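Local coordinates for protein probable endonuclease 4 (Thermotoga maritima, PDB 4HNO) that probably cleaves phosphodiester bonds at apurinic or apyrimidinic sites in DNA during base excision repair, using a cluster of metal ions, at residues 84-87 against 88-92; 159-162 against 163-167; 251-254 against 255-258. All coordinates share one frame; numbering follows the deposited sequence. Where two conformers were deposited one is given.

Contact 1 of 3, residues 84-87 against 88-92; sequences DDIW and QKSVE
From Gln-88 to Val-91, each backbone N–H is hydrogen-bonded to the carbonyl four residues earlier, from Asp-84 to Trp-87, so residues 84-92 form one regular alpha-helical run. On this frame Asp-84 and Gln-88 are tied together one turn apart. Gln-88 NE2 donates to Asp-84 OD2 at 2.8 Å, with an N–H...O angle of 164°. The oxygen lies almost in the amide plane, but the nitrogen approaches the syn side of the carboxylate somewhat out of its plane. With CG anti to the backbone N (chi1 -179°), the Asp-84 carboxylate is carried toward the next turn, where the Gln-88 amide meets it.

The helix, residues 84-104, is the crossover of a beta-alpha-beta unit in the TIM barrel, running between strands 69-72 and 108-115. Trp-87 faces helix 121-136, where NE1 bonds to the carbonyl of Arg-127 and the ring touches Arg-130. Over one ring face sits Val-91 CG2, 3.8 Å from the centroid of the six-membered ring and only 8° off its normal, a clear CH-pi contact.

Ser-90 exemplifies the hydroxyl that doubles a helix bond. Ser-90 OG donates to Ile-86 O at 2.7 Å, while Ser-90 N reaches Ile-86 O from the opposite face of the carbonyl plane. The buried hydroxyl is also bonded to the backbone N of Asn-78, which links the helix to the preceding loop.

Contact 2 of 3, residues 159-162 against 163-167; sequences KLEQ and LKKIR
Glu-161 meets both Lys-164 and Lys-165, three and four residues further along helix 160-169, and the charged groups form a salt-bridge network centred on one carboxylate. Glu-161 OE2 is placed 2.6 Å from Lys-164 NZ and 2.6 Å from Lys-165 NZ. These lengths are doubtful in detail, because the oxygen is modelled too close to a neighbour. The two lysines arrive differently: Lys-164 runs alongside Glu-161 and points the same way, whereas Lys-165 comes across it. The glutamate chain is bent at chi2 (69°), which brings its carboxylate back over the turn that follows. A water donates to the other oxygen, Glu-161 OE1, at 2.7 Å and accepts only a weak bond from Lys-164 NZ. Two ammonium groups beside one carboxylate would be expected to favour its charged form.

The backbone bonds are those of an opening helix, with Lys-164 N, Lys-165 N and Ile-166 N donating to the carbonyls of Leu-160, Glu-161 and Gln-162. Gln-162 turns its amide back toward the start of the helix. Its OE1 accepts from the backbone N of Gly-157 and, at 3.3 Å, from Lys-159 N, which stands well above the carbonyl plane.

Apolar packing occupies another side, where Leu-160 CD2 lies 3.9 Å from Leu-163 CD1. Leu-160 continues onto helix 195-208, against Leu-201 and Leu-208, while Ile-166 packs on Ile-125, Ile-128 and Leu-132 of helix 121-136. Leu-163 and Ile-166 touch Pro-113 of strand 108-115, so this short helix of the TIM barrel packs against helices 121-136 and 195-208 and against that strand.

Contact 3 of 3, residues 251-254 against 255-258; sequences SFKE and IQEV
Ile-255 rises from the first turn of the short helix 253-256, which links helix 242-250 to strand 260-262 of the TIM barrel, and meets Phe-252, the residue at its N-cap position. Ile-255 CG1 approaches Phe-252 CB at 3.9 Å, and Ile-255 N makes a weak bond to Phe-252 O, strongly bent at 128°. The phenylalanine ring itself leads on to helix 195-208, where it packs on Val-198 and Leu-202, while Ile-255 leans on Ile-217 of strand 214-222.

Gln-256 N shares that acceptor at the first turn, lying in the carbonyl plane, and its bond is much straighter at 163°. The Gln-256 side chain is extended beyond CG (chi2 177°), which carries its amide across the end of Lys-253. There Lys-253 NZ donates to Gln-256 OE1 at 3.0 Å. The aliphatic part of the lysine also rests near this oxygen, with Lys-253 CD 3.4 Å from Gln-256 OE1. On the other side of the amide group, NE2 bonds to Phe-250 O and to the terminal carboxylate of Glu-288.

Glu-257 N donates weakly to Lys-253 O at 3.0 Å. Val-258, where the chain is extended on its way to strand 260-262, brings CG2 to 3.6 Å from Glu-254 O and packs on Leu-214 and Ile-217.

Because the Gln-256 amide accepts through oxygen and donates through nitrogen, its flip is determined. Lys-253 NZ also bonds to Glu-288 O, and its positive charge is likely to offset that of the C-terminal carboxylate, which also accepts from Gln-256 NE2.

All three contacts are local ones, within helices of the same TIM barrel, and none touches another. Contact 2 lies between the others along the chain, its centre about 22 Å from each, whereas contacts 1 and 3 sit on opposite sides of the chain's centre with centres about 37 Å apart. Helix 121-136 joins contacts 1 and 2 indirectly, receiving Trp-87 and Ile-166; helix 195-208 does the same for contacts 2 and 3 through Leu-160 and Phe-252. None supplies a metal ligand. The side chain of Leu-163, about 6 Å from that of the metal ligand Glu-147 and 11 Å from bound zinc and manganese, lies just outside the first shell; that of Val-258 is about 12 Å from these metals.

Contact 1 of 3, residues 84-87 against 88-92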
loop_
_atom_site.group_PDB
_atom_site.type_symbol
_atom_site.label_atom_id
_atom_site.label_comp_id
_atom_site.label_asym_id
_atom_site.label_seq_id
_atom_site.Cartn_x
_atom_site.Cartn_y
_atom_site.Cartn_z
ATOM N N ASP A 84 20.098 1.834 16.275
ATOM C CA ASP A 84 20.388 3.060 15.558
ATOM C C ASP A 84 20.979 2.819 14.170
ATOM O O ASP A 84 20.706 3.588 13.260
ATOM C CB ASP A 84 21.315 3.929 16.382
ATOM C CG ASP A 84 21.628 5.226 15.695
ATOM O OD1 ASP A 84 20.685 6.015 15.491
ATOM O OD2 ASP A 84 22.789 5.442 15.315
ATOM N N ASP A 85 21.794 1.776 14.019
ATOM C CA ASP A 85 22.316 1.399 12.699
ATOM C C ASP A 85 21.181 1.257 11.703
ATOM O O ASP A 85 21.192 1.880 10.627
ATOM C CB ASP A 85 23.068 0.049 12.763
ATOM C CG ASP A 85 24.457 0.163 13.344
ATOM O OD1 ASP A 85 24.822 1.256 13.827
ATOM O OD2 ASP A 85 25.174 -0.869 13.324
ATOM N N ILE A 86 20.235 0.391 12.067
ATOM C CA ILE A 86 19.116 0.073 11.203
ATOM C C ILE A 86 18.284 1.336 10.971
ATOM O O ILE A 86 17.865 1.611 9.838
ATOM C CB ILE A 86 18.251 -1.070 11.777
ATOM C CG1 ILE A 86 19.024 -2.397 11.799
ATOM C CG2 ILE A 86 16.989 -1.233 10.975
ATOM C CD1 ILE A 86 18.254 -3.567 12.417
ATOM N N TRP A 87 18.049 2.125 12.007
ATOM C CA TRP A 87 17.264 3.336 11.838
ATOM C C TRP A 87 17.920 4.293 10.827
ATOM O O TRP A 87 17.271 4.781 9.908
ATOM C CB TRP A 87 17.051 3.996 13.204
ATOM C CG TRP A 87 16.133 5.167 13.137
ATOM C CD1 TRP A 87 14.788 5.141 13.241
ATOM C CD2 TRP A 87 16.489 6.522 12.898
ATOM N NE1 TRP A 87 14.280 6.396 13.083
ATOM C CE2 TRP A 87 15.305 7.268 12.871
ATOM C CE3 TRP A 87 17.710 7.185 12.708
ATOM C CZ2 TRP A 87 15.291 8.644 12.689
ATOM C CZ3 TRP A 87 17.698 8.546 12.505
ATOM C CH2 TRP A 87 16.491 9.267 12.500
ATOM N N GLN A 88 19.205 4.564 11.013
ATOM C CA GLN A 88 19.893 5.485 10.106
ATOM C C GLN A 88 19.912 4.978 8.675
ATOM O O GLN A 88 19.670 5.739 7.736
ATOM C CB GLN A 88 21.327 5.734 10.547
ATOM C CG GLN A 88 21.476 6.590 11.792
ATOM C CD GLN A 88 22.898 7.105 11.877
ATOM O OE1 GLN A 88 23.404 7.694 10.927
ATOM N NE2 GLN A 88 23.563 6.880 12.992
ATOM N N LYS A 89 20.241 3.704 8.501
ATOM C CA LYS A 89 20.298 3.163 7.165
ATOM C C LYS A 89 18.917 3.154 6.509
ATOM O O LYS A 89 18.786 3.342 5.298
ATOM C CB LYS A 89 20.915 1.769 7.198
ATOM C CG LYS A 89 22.396 1.784 7.597
ATOM C CD LYS A 89 22.917 0.366 7.784
ATOM C CE LYS A 89 24.300 0.245 8.444
ATOM N NZ LYS A 89 25.336 1.132 7.933
ATOM N N SER A 90 17.887 2.930 7.317
ATOM C CA SER A 90 16.506 2.976 6.851
ATOM C C SER A 90 16.132 4.372 6.373
ATOM O O SER A 90 15.505 4.519 5.318
ATOM C CB SER A 90 15.567 2.540 7.972
ATOM O OG SER A 90 15.685 1.158 8.248
ATOM N N VAL A 91 16.497 5.395 7.132
ATOM C CA VAL A 91 16.223 6.758 6.712
ATOM C C VAL A 91 16.898 7.048 5.372
ATOM O O VAL A 91 16.288 7.613 4.459
ATOM C CB VAL A 91 16.678 7.754 7.792
ATOM C CG1 VAL A 91 16.743 9.181 7.260
ATOM C CG2 VAL A 91 15.778 7.663 9.007
ATOM N N GLU A 92 18.164 6.661 5.234
ATOM C CA GLU A 92 18.869 6.977 4.005
ATOM C C GLU A 92 18.315 6.207 2.819
ATOM O O GLU A 92 18.227 6.745 1.719
ATOM C CB GLU A 92 20.373 6.772 4.158
ATOM C CG GLU A 92 21.004 7.742 5.152
ATOM C CD GLU A 92 20.758 9.205 4.819
ATOM O OE1 GLU A 92 20.916 9.582 3.637
ATOM O OE2 GLU A 92 20.354 9.969 5.737
#

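Contact 2 of 3, residues 159-162 against 163-167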
loop_
_atom_site.group_PDB
_atom_site.type_symbol
_atom_site.label_atom_id
_atom_site.label_comp_id
_atom_site.label_asym_id
_atom_site.label_seq_id
_atom_site.Cartn_x
_atom_site.Cartn_y
_atom_site.Cartn_z
ATOM N N LYS A 159 -3.640 -0.883 14.293
ATOM C CA LYS A 159 -4.832 -0.058 14.458
ATOM C C LYS A 159 -4.615 1.240 13.714
ATOM O O LYS A 159 -3.537 1.843 13.768
ATOM C CB LYS A 159 -5.109 0.239 15.928
ATOM C CG LYS A 159 -5.408 -0.993 16.768
ATOM C CD LYS A 159 -6.626 -1.759 16.269
ATOM C CE LYS A 159 -6.991 -2.881 17.225
ATOM N NZ LYS A 159 -5.857 -3.802 17.502
ATOM N N LEU A 160 -5.659 1.724 13.056
ATOM C CA LEU A 160 -5.551 2.984 12.334
ATOM C C LEU A 160 -5.175 4.156 13.245
ATOM O O LEU A 160 -4.471 5.064 12.808
ATOM C CB LEU A 160 -6.839 3.276 11.564
ATOM C CG LEU A 160 -7.150 2.280 10.445
ATOM C CD1 LEU A 160 -8.493 2.616 9.816
ATOM C CD2 LEU A 160 -6.076 2.265 9.372
ATOM N N GLU A 161 -5.587 4.104 14.511
ATOM C CA GLU A 161 -5.193 5.121 15.474
ATOM C C GLU A 161 -3.668 5.306 15.519
ATOM O O GLU A 161 -3.191 6.427 15.727
ATOM C CB GLU A 161 -5.704 4.746 16.875
ATOM C CG GLU A 161 -5.185 5.572 18.013
ATOM C CD GLU A 161 -5.698 6.978 18.007
ATOM O OE1 GLU A 161 -6.769 7.227 17.407
ATOM O OE2 GLU A 161 -5.041 7.839 18.633
ATOM N N GLN A 162 -2.916 4.230 15.381
ATOM C CA GLN A 162 -1.465 4.331 15.430
ATOM C C GLN A 162 -0.927 5.112 14.224
ATOM O O GLN A 162 0.028 5.878 14.342
ATOM C CB GLN A 162 -0.855 2.932 15.501
ATOM C CG GLN A 162 -1.178 2.222 16.798
ATOM C CD GLN A 162 -1.131 0.727 16.670
ATOM O OE1 GLN A 162 -0.840 0.182 15.614
ATOM N NE2 GLN A 162 -1.528 0.046 17.730
ATOM N N LEU A 163 -1.537 4.900 13.056
ATOM C CA LEU A 163 -1.150 5.660 11.867
ATOM C C LEU A 163 -1.457 7.139 12.065
ATOM O O LEU A 163 -0.692 7.998 11.639
ATOM C CB LEU A 163 -1.853 5.141 10.609
ATOM C CG LEU A 163 -1.724 3.659 10.331
ATOM C CD1 LEU A 163 -2.361 3.343 8.991
ATOM C CD2 LEU A 163 -0.280 3.190 10.341
ATOM N N LYS A 164 -2.598 7.437 12.694
ATOM C CA LYS A 164 -2.963 8.812 12.988
ATOM C C LYS A 164 -1.964 9.445 13.955
ATOM O O LYS A 164 -1.572 10.602 13.787
ATOM C CB LYS A 164 -4.390 8.851 13.566
ATOM C CG LYS A 164 -4.859 10.204 14.031
ATOM C CD LYS A 164 -4.472 10.601 15.450
ATOM C CE LYS A 164 -4.919 9.634 16.488
ATOM N NZ LYS A 164 -4.881 10.276 17.839
ATOM N N LYS A 165 -1.536 8.706 14.968
ATOM C CA LYS A 165 -0.588 9.258 15.925
ATOM C C LYS A 165 0.702 9.661 15.212
ATOM O O LYS A 165 1.274 10.705 15.507
ATOM C CB LYS A 165 -0.303 8.274 17.049
ATOM C CG LYS A 165 -1.413 8.152 18.074
ATOM C CD LYS A 165 -1.035 7.173 19.185
ATOM C CE LYS A 165 -1.931 7.272 20.382
ATOM N NZ LYS A 165 -3.261 6.661 20.149
ATOM N N ILE A 166 1.170 8.816 14.303
ATOM C CA ILE A 166 2.354 9.131 13.515
ATOM C C ILE A 166 2.100 10.357 12.649
ATOM O O ILE A 166 2.849 11.339 12.694
ATOM C CB ILE A 166 2.754 7.924 12.626
ATOM C CG1 ILE A 166 3.173 6.734 13.464
ATOM C CG2 ILE A 166 3.871 8.334 11.661
ATOM C CD1 ILE A 166 3.133 5.416 12.703
ATOM N N ARG A 167 1.059 10.289 11.828
ATOM C CA ARG A 167 0.837 11.324 10.849
ATOM C C ARG A 167 0.704 12.689 11.511
ATOM O O ARG A 167 1.241 13.693 11.027
ATOM C CB ARG A 167 -0.412 11.011 10.029
ATOM C CG ARG A 167 -0.748 12.126 9.062
ATOM C CD ARG A 167 -1.825 11.740 8.047
ATOM N NE ARG A 167 -1.971 12.839 7.142
ATOM C CZ ARG A 167 -2.728 13.891 7.345
ATOM N NH1 ARG A 167 -3.581 13.916 8.343
ATOM N NH2 ARG A 167 -2.649 14.902 6.493
HETATM O O HOH W 1 -8.046 9.499 18.185
#

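Contact 3 of 3, residues 251-254 against 255-258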
loop_
_atom_site.group_PDB
_atom_site.type_symbol
_atom_site.label_atom_id
_atom_site.label_comp_id
_atom_site.label_asym_id
_atom_site.label_seq_id
_atom_site.Cartn_x
_atom_site.Cartn_y
_atom_site.Cartn_z
ATOM N N SER A 251 -19.523 -2.576 -2.284
ATOM C CA SER A 251 -20.793 -1.882 -2.460
ATOM C C SER A 251 -20.741 -0.420 -2.038
ATOM O O SER A 251 -21.623 0.350 -2.400
ATOM C CB SER A 251 -21.913 -2.611 -1.712
ATOM O OG SER A 251 -21.834 -2.421 -0.315
ATOM N N PHE A 252 -19.708 -0.028 -1.304
ATOM C CA PHE A 252 -19.578 1.346 -0.842
ATOM C C PHE A 252 -18.895 2.203 -1.880
ATOM O O PHE A 252 -17.784 1.910 -2.317
ATOM C CB PHE A 252 -18.804 1.377 0.474
ATOM C CG PHE A 252 -19.607 0.893 1.637
ATOM C CD1 PHE A 252 -19.788 -0.465 1.846
ATOM C CD2 PHE A 252 -20.213 1.785 2.491
ATOM C CE1 PHE A 252 -20.551 -0.917 2.904
ATOM C CE2 PHE A 252 -20.965 1.335 3.553
ATOM C CZ PHE A 252 -21.135 -0.017 3.756
ATOM N N LYS A 253 -19.547 3.287 -2.278
ATOM C CA LYS A 253 -18.961 4.188 -3.257
ATOM C C LYS A 253 -17.622 4.785 -2.764
ATOM O O LYS A 253 -16.720 5.010 -3.572
ATOM C CB LYS A 253 -19.953 5.287 -3.633
ATOM C CG LYS A 253 -21.090 4.794 -4.530
ATOM C CD LYS A 253 -20.576 4.368 -5.904
ATOM C CE LYS A 253 -21.715 4.023 -6.849
ATOM N NZ LYS A 253 -21.236 3.226 -8.014
ATOM N N GLU A 254 -17.495 5.020 -1.458
ATOM C CA GLU A 254 -16.255 5.539 -0.896
ATOM C C GLU A 254 -15.087 4.587 -1.185
ATOM O O GLU A 254 -13.957 5.025 -1.407
ATOM C CB GLU A 254 -16.375 5.745 0.615
ATOM C CG GLU A 254 -17.386 6.797 1.033
ATOM C CD GLU A 254 -18.787 6.241 1.268
ATOM O OE1 GLU A 254 -19.116 5.130 0.790
ATOM O OE2 GLU A 254 -19.564 6.936 1.941
ATOM N N ILE A 255 -15.371 3.290 -1.171
ATOM C CA ILE A 255 -14.375 2.270 -1.457
ATOM C C ILE A 255 -14.076 2.194 -2.955
ATOM O O ILE A 255 -12.924 2.121 -3.373
ATOM C CB ILE A 255 -14.842 0.918 -0.881
ATOM C CG1 ILE A 255 -14.963 0.993 0.657
ATOM C CG2 ILE A 255 -13.937 -0.218 -1.307
ATOM C CD1 ILE A 255 -13.677 1.310 1.384
ATOM N N GLN A 256 -15.120 2.255 -3.776
ATOM C CA GLN A 256 -14.950 2.246 -5.230
ATOM C C GLN A 256 -14.119 3.424 -5.741
ATOM O O GLN A 256 -13.536 3.344 -6.820
ATOM C CB GLN A 256 -16.308 2.275 -5.940
ATOM C CG GLN A 256 -17.138 1.031 -5.705
ATOM C CD GLN A 256 -18.493 1.140 -6.371
ATOM O OE1 GLN A 256 -18.665 1.900 -7.318
ATOM N NE2 GLN A 256 -19.463 0.387 -5.876
ATOM N N GLU A 257 -14.101 4.529 -5.009
ATOM C CA GLU A 257 -13.365 5.697 -5.456
ATOM C C GLU A 257 -11.850 5.555 -5.374
ATOM O O GLU A 257 -11.127 6.346 -5.970
ATOM C CB GLU A 257 -13.827 6.931 -4.683
ATOM C CG GLU A 257 -15.177 7.464 -5.145
ATOM C CD GLU A 257 -15.166 8.005 -6.574
ATOM O OE1 GLU A 257 -14.777 7.264 -7.502
ATOM O OE2 GLU A 257 -15.550 9.174 -6.771
ATOM N N VAL A 258 -11.376 4.553 -4.657
ATOM C CA VAL A 258 -9.963 4.416 -4.369
ATOM C C VAL A 258 -9.393 3.256 -5.181
ATOM O O VAL A 258 -10.052 2.224 -5.304
ATOM C CB VAL A 258 -9.784 4.144 -2.858
ATOM C CG1 VAL A 258 -8.314 3.968 -2.514
ATOM C CG2 VAL A 258 -10.391 5.274 -2.046
#